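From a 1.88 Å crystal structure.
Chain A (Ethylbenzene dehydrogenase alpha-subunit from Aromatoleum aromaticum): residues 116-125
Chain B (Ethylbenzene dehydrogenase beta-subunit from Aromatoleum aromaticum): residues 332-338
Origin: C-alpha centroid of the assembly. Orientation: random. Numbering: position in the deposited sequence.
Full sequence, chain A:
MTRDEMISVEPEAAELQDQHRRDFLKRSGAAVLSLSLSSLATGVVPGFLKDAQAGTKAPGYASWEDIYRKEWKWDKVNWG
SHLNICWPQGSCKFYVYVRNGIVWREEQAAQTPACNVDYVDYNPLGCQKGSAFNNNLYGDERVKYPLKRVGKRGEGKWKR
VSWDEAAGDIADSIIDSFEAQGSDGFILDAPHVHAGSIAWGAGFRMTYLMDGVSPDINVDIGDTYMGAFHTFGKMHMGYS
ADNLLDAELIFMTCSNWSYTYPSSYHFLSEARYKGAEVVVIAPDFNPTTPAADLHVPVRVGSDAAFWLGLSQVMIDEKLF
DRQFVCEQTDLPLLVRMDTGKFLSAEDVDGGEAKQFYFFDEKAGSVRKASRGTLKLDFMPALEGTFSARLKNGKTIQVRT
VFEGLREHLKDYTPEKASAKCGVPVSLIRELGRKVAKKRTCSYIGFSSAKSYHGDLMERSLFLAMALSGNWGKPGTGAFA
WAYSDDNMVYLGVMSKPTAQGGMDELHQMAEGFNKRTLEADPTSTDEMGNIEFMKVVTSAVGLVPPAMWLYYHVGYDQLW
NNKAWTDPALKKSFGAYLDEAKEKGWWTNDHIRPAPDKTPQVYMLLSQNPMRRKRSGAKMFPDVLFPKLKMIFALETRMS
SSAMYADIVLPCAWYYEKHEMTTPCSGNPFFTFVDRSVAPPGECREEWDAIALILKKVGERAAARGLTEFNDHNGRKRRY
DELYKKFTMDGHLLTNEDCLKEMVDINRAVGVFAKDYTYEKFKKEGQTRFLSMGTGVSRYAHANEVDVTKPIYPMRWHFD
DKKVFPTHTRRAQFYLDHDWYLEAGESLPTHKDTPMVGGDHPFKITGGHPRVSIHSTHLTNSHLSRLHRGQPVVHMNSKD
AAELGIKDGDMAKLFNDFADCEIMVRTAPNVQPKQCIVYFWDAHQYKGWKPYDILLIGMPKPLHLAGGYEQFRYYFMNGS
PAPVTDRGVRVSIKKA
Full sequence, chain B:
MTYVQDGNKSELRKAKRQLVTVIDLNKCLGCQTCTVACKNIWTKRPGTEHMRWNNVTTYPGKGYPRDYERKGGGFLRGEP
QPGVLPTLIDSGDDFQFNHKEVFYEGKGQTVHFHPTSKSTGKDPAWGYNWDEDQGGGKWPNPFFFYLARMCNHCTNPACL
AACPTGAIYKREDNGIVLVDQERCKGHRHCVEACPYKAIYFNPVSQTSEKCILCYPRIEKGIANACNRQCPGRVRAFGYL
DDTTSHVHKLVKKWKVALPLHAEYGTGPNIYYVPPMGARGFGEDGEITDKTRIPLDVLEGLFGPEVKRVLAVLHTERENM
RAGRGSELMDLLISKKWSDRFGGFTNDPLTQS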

ATOM      1  N   ASN A 116      10.354 -20.929 -15.766  1.00 25.50           N
ATOM      2  CA  ASN A 116      10.127 -21.942 -16.771  1.00 26.81           C
ATOM      3  C   ASN A 116       8.638 -22.338 -16.867  1.00 27.14           C
ATOM      4  O   ASN A 116       7.828 -21.867 -16.089  1.00 26.58           O
ATOM      5  CB  ASN A 116      11.026 -23.152 -16.555  1.00 27.68           C
ATOM      6  CG  ASN A 116      10.740 -23.865 -15.325  1.00 29.48           C
ATOM      7  OD1 ASN A 116      11.530 -23.772 -14.354  1.00 35.75           O
ATOM      8  ND2 ASN A 116       9.659 -24.660 -15.317  1.00 28.34           N
ATOM      9  N   VAL A 117       8.321 -23.253 -17.779  1.00 29.04           N
ATOM     10  CA  VAL A 117       6.921 -23.599 -18.143  1.00 29.44           C
ATOM     11  C   VAL A 117       6.069 -24.093 -16.998  1.00 29.75           C
ATOM     12  O   VAL A 117       4.839 -23.958 -17.005  1.00 30.15           O
ATOM     13  CB  VAL A 117       6.895 -24.689 -19.254  1.00 30.70           C
ATOM     14  CG1 VAL A 117       7.189 -26.049 -18.631  1.00 30.15           C
ATOM     15  CG2 VAL A 117       5.526 -24.684 -19.981  1.00 30.82           C
ATOM     16  N   ASP A 118       6.714 -24.697 -16.007  1.00 29.62           N
ATOM     17  CA  ASP A 118       6.013 -25.252 -14.883  1.00 30.09           C
ATOM     18  C   ASP A 118       5.607 -24.235 -13.821  1.00 28.43           C
ATOM     19  O   ASP A 118       4.905 -24.580 -12.887  1.00 30.10           O
ATOM     20  CB  ASP A 118       6.886 -26.331 -14.212  1.00 30.99           C
ATOM     21  CG  ASP A 118       7.206 -27.483 -15.125  1.00 36.46           C
ATOM     22  OD1 ASP A 118       6.297 -27.961 -15.847  1.00 42.58           O
ATOM     23  OD2 ASP A 118       8.386 -27.900 -15.121  1.00 42.16           O
ATOM     24  N   TYR A 119       6.103 -23.011 -13.905  1.00 26.59           N
ATOM     25  CA  TYR A 119       5.893 -22.046 -12.860  1.00 25.30           C
ATOM     26  C   TYR A 119       4.950 -20.936 -13.335  1.00 24.59           C
ATOM     27  O   TYR A 119       4.718 -20.775 -14.546  1.00 25.27           O
ATOM     28  CB  TYR A 119       7.249 -21.451 -12.395  1.00 25.52           C
ATOM     29  CG  TYR A 119       8.068 -22.427 -11.564  1.00 24.67           C
ATOM     30  CD1 TYR A 119       8.890 -23.378 -12.179  1.00 24.96           C
ATOM     31  CD2 TYR A 119       8.034 -22.391 -10.178  1.00 24.32           C
ATOM     32  CE1 TYR A 119       9.643 -24.267 -11.428  1.00 25.65           C
ATOM     33  CE2 TYR A 119       8.792 -23.297  -9.403  1.00 25.60           C
ATOM     34  CZ  TYR A 119       9.620 -24.232 -10.063  1.00 25.26           C
ATOM     35  OH  TYR A 119      10.393 -25.162  -9.367  1.00 25.00           O
ATOM     36  N   VAL A 120       4.427 -20.190 -12.379  1.00 23.29           N
ATOM     37  CA  VAL A 120       3.594 -19.047 -12.639  1.00 22.40           C
ATOM     38  C   VAL A 120       4.488 -17.867 -12.939  1.00 22.90           C
ATOM     39  O   VAL A 120       5.558 -17.691 -12.329  1.00 21.75           O
ATOM     40  CB  VAL A 120       2.700 -18.716 -11.425  1.00 23.82           C
ATOM     41  CG1 VAL A 120       1.868 -17.425 -11.685  1.00 24.63           C
ATOM     42  CG2 VAL A 120       1.820 -19.957 -11.033  1.00 20.84           C
ATOM     43  N   ASP A 121       4.062 -17.050 -13.897  1.00 21.61           N
ATOM     44  CA  ASP A 121       4.787 -15.826 -14.211  1.00 21.50           C
ATOM     45  C   ASP A 121       4.576 -14.771 -13.134  1.00 21.82           C
ATOM     46  O   ASP A 121       3.899 -15.007 -12.109  1.00 21.56           O
ATOM     47  CB  ASP A 121       4.465 -15.321 -15.643  1.00 20.57           C
ATOM     48  CG  ASP A 121       2.997 -14.867 -15.832  1.00 20.40           C
ATOM     49  OD1 ASP A 121       2.375 -14.394 -14.863  1.00 21.48           O
ATOM     50  OD2 ASP A 121       2.437 -15.012 -16.972  1.00 22.04           O
ATOM     51  N   TYR A 122       5.271 -13.646 -13.306  1.00 22.45           N
ATOM     52  CA  TYR A 122       5.249 -12.596 -12.294  1.00 21.84           C
ATOM     53  C   TYR A 122       4.195 -11.511 -12.665  1.00 21.67           C
ATOM     54  O   TYR A 122       4.081 -10.502 -11.955  1.00 23.07           O
ATOM     55  CB  TYR A 122       6.605 -11.932 -12.143  1.00 22.30           C
ATOM     56  CG  TYR A 122       7.636 -12.696 -11.359  1.00 23.07           C
ATOM     57  CD1 TYR A 122       8.293 -13.762 -11.927  1.00 25.78           C
ATOM     58  CD2 TYR A 122       7.999 -12.306 -10.058  1.00 25.50           C
ATOM     59  CE1 TYR A 122       9.271 -14.467 -11.218  1.00 24.24           C
ATOM     60  CE2 TYR A 122       8.986 -13.020  -9.330  1.00 21.69           C
ATOM     61  CZ  TYR A 122       9.618 -14.075  -9.927  1.00 25.42           C
ATOM     62  OH  TYR A 122      10.588 -14.790  -9.272  1.00 25.03           O
ATOM     63  N   ASN A 123       3.450 -11.720 -13.748  1.00 22.40           N
ATOM     64  CA  ASN A 123       2.598 -10.681 -14.284  1.00 21.91           C
ATOM     65  C   ASN A 123       1.335 -10.467 -13.459  1.00 22.03           C
ATOM     66  O   ASN A 123       0.800 -11.425 -12.905  1.00 22.81           O
ATOM     67  CB  ASN A 123       2.215 -11.041 -15.682  1.00 22.39           C
ATOM     68  CG  ASN A 123       3.391 -10.987 -16.613  1.00 23.14           C
ATOM     69  OD1 ASN A 123       4.226 -10.091 -16.501  1.00 23.20           O
ATOM     70  ND2 ASN A 123       3.459 -11.925 -17.533  1.00 20.02           N
ATOM     71  N   PRO A 124       0.790  -9.243 -13.451  1.00 22.00           N
ATOM     72  CA  PRO A 124       1.299  -8.032 -14.070  1.00 21.20           C
ATOM     73  C   PRO A 124       2.231  -7.230 -13.232  1.00 22.60           C
ATOM     74  O   PRO A 124       2.710  -6.196 -13.712  1.00 21.59           O
ATOM     75  CB  PRO A 124       0.029  -7.201 -14.285  1.00 21.71           C
ATOM     76  CG  PRO A 124      -0.886  -7.583 -13.150  1.00 21.46           C
ATOM     77  CD  PRO A 124      -0.548  -9.036 -12.836  1.00 20.75           C
ATOM     78  N   LEU A 125       2.440  -7.660 -11.992  1.00 21.65           N
ATOM     79  CA  LEU A 125       3.141  -6.851 -11.005  1.00 22.96           C
ATOM     80  C   LEU A 125       2.323  -5.603 -10.681  1.00 23.90           C
ATOM     81  O   LEU A 125       1.147  -5.513 -11.042  1.00 24.51           O
ATOM     82  CB  LEU A 125       4.575  -6.482 -11.470  1.00 22.98           C
ATOM     83  CG  LEU A 125       5.572  -7.648 -11.604  1.00 23.36           C
ATOM     84  CD1 LEU A 125       6.807  -7.152 -12.368  1.00 22.11           C
ATOM     85  CD2 LEU A 125       5.902  -8.293 -10.213  1.00 21.71           C
TER
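Chain B, residues 332-338: LISKKWS

Chain B leaves a helix at Ile B333, turns at Ser B334, which has positive phi, and runs as an irregular segment into a 3-10 turn that starts at Trp B337. Chain A has no regular helix or strand here. The two stretches run in the same direction: Val A120 lies beside Lys B335, with CA atoms 3.9 Å apart, and Asn A123 lies near Trp B337, with CA atoms 6.0 Å apart.

Lys B335 covers the most surface. Its side chain is extended beyond a p chi1, and NZ donates a hydrogen bond to Val A117 O at 2.7 Å. This carbonyl lies within the type I turn from Asn A116 to Tyr A119. Water 1 links the same NZ to Asp A118 OD1. The backbone of Lys B335 also takes part: its O accepts a hydrogen bond from Asp A121 N at 2.9 Å.

Trp B337 comes next. Its N donates to Asp A121 OD2 at 2.9 Å, nearly straight at 174°. Asp A121 thus binds chain B through both backbone and side chain. One face of the indole is covered by Asn A123 and Pro A124, with Pro A124 CD 3.5 Å from Trp B337 NE1.

Val A120 packs on the helix end, its CG2 3.5 Å from Ile B333 CG2.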

ATOM      1  N   LEU B 332      -7.567 -21.439 -11.880  1.00 21.00           N
ATOM      2  CA  LEU B 332      -7.639 -20.454 -10.870  1.00 21.52           C
ATOM      3  C   LEU B 332      -6.237 -19.911 -10.574  1.00 21.91           C
ATOM      4  O   LEU B 332      -6.098 -18.786 -10.175  1.00 22.32           O
ATOM      5  CB  LEU B 332      -8.278 -21.003  -9.591  1.00 21.18           C
ATOM      6  CG  LEU B 332      -9.757 -21.337  -9.637  1.00 22.07           C
ATOM      7  CD1 LEU B 332     -10.184 -21.990  -8.277  1.00 24.01           C
ATOM      8  CD2 LEU B 332     -10.678 -20.141 -10.007  1.00 23.13           C
ATOM      9  N   ILE B 333      -5.215 -20.725 -10.775  1.00 21.98           N
ATOM     10  CA  ILE B 333      -3.848 -20.294 -10.618  1.00 22.94           C
ATOM     11  C   ILE B 333      -3.452 -19.451 -11.829  1.00 23.97           C
ATOM     12  O   ILE B 333      -2.869 -18.391 -11.648  1.00 23.98           O
ATOM     13  CB  ILE B 333      -2.905 -21.513 -10.499  1.00 22.53           C
ATOM     14  CG1 ILE B 333      -3.076 -22.139  -9.124  1.00 23.35           C
ATOM     15  CG2 ILE B 333      -1.438 -21.158 -10.830  1.00 21.69           C
ATOM     16  CD1 ILE B 333      -2.539 -23.501  -8.980  1.00 21.58           C
ATOM     17  N   SER B 334      -3.698 -19.983 -13.020  1.00 23.57           N
ATOM     18  CA  SER B 334      -3.312 -19.370 -14.317  1.00 25.21           C
ATOM     19  C   SER B 334      -1.861 -19.022 -14.425  1.00 24.92           C
ATOM     20  O   SER B 334      -1.474 -17.872 -14.274  1.00 25.65           O
ATOM     21  CB  SER B 334      -4.119 -18.119 -14.635  1.00 25.01           C
ATOM     22  OG  SER B 334      -5.466 -18.475 -14.654  1.00 32.08           O
ATOM     23  N   LYS B 335      -1.057 -20.011 -14.701  1.00 24.51           N
ATOM     24  CA  LYS B 335       0.377 -19.814 -14.684  1.00 24.90           C
ATOM     25  C   LYS B 335       0.848 -18.774 -15.707  1.00 24.04           C
ATOM     26  O   LYS B 335       1.811 -18.028 -15.438  1.00 22.15           O
ATOM     27  CB  LYS B 335       1.092 -21.152 -14.775  1.00 25.27           C
ATOM     28  CG  LYS B 335       0.946 -21.852 -15.984  1.00 27.10           C
ATOM     29  CD  LYS B 335       1.643 -23.221 -15.904  1.00 27.63           C
ATOM     30  CE  LYS B 335       1.726 -23.755 -17.318  1.00 27.57           C
ATOM     31  NZ  LYS B 335       2.440 -25.051 -17.571  1.00 25.67           N
ATOM     32  N   LYS B 336       0.114 -18.684 -16.816  1.00 23.95           N
ATOM     33  CA  LYS B 336       0.299 -17.658 -17.840  1.00 24.34           C
ATOM     34  C   LYS B 336      -0.805 -16.627 -17.698  1.00 23.36           C
ATOM     35  O   LYS B 336      -1.960 -16.904 -17.964  1.00 23.11           O
ATOM     36  CB  LYS B 336       0.225 -18.277 -19.222  1.00 23.96           C
ATOM     37  CG  LYS B 336       0.438 -17.254 -20.381  1.00 27.24           C
ATOM     38  CD  LYS B 336       0.390 -17.959 -21.728  1.00 27.97           C
ATOM     39  CE  LYS B 336       0.672 -17.038 -22.896  1.00 32.18           C
ATOM     40  NZ  LYS B 336       0.326 -17.756 -24.200  1.00 34.91           N
ATOM     41  N   TRP B 337      -0.439 -15.448 -17.277  1.00 22.83           N
ATOM     42  CA  TRP B 337      -1.355 -14.415 -16.891  1.00 23.86           C
ATOM     43  C   TRP B 337      -2.287 -14.073 -18.026  1.00 22.84           C
ATOM     44  O   TRP B 337      -3.489 -13.942 -17.808  1.00 23.30           O
ATOM     45  CB  TRP B 337      -0.535 -13.185 -16.444  1.00 23.58           C
ATOM     46  CG  TRP B 337      -1.280 -11.932 -16.241  1.00 23.97           C
ATOM     47  CD1 TRP B 337      -2.067 -11.594 -15.214  1.00 23.30           C
ATOM     48  CD2 TRP B 337      -1.195 -10.803 -17.076  1.00 22.05           C
ATOM     49  NE1 TRP B 337      -2.541 -10.317 -15.372  1.00 24.70           N
ATOM     50  CE2 TRP B 337      -2.036  -9.820 -16.536  1.00 24.68           C
ATOM     51  CE3 TRP B 337      -0.590 -10.568 -18.303  1.00 24.12           C
ATOM     52  CZ2 TRP B 337      -2.229  -8.601 -17.161  1.00 22.31           C
ATOM     53  CZ3 TRP B 337      -0.764  -9.365 -18.894  1.00 24.13           C
ATOM     54  CH2 TRP B 337      -1.553  -8.391 -18.321  1.00 22.91           C
ATOM     55  N   SER B 338      -1.751 -13.933 -19.235  1.00 22.70           N
ATOM     56  CA  SER B 338      -2.575 -13.402 -20.325  1.00 24.37           C
ATOM     57  C   SER B 338      -3.725 -14.354 -20.645  1.00 24.01           C
ATOM     58  O   SER B 338      -4.701 -13.957 -21.296  1.00 25.09           O
ATOM     59  CB  SER B 338      -1.758 -13.129 -21.578  1.00 23.89           C
ATOM     60  OG  SER B 338      -1.167 -14.338 -22.022  1.00 27.77           O
TER
HETATM   61  O   HOH W   1       3.296 -27.164 -15.764  1.00 45.10           O
HETATM   62  O   HOH W   2       1.184 -13.688 -19.589  1.00 25.99           O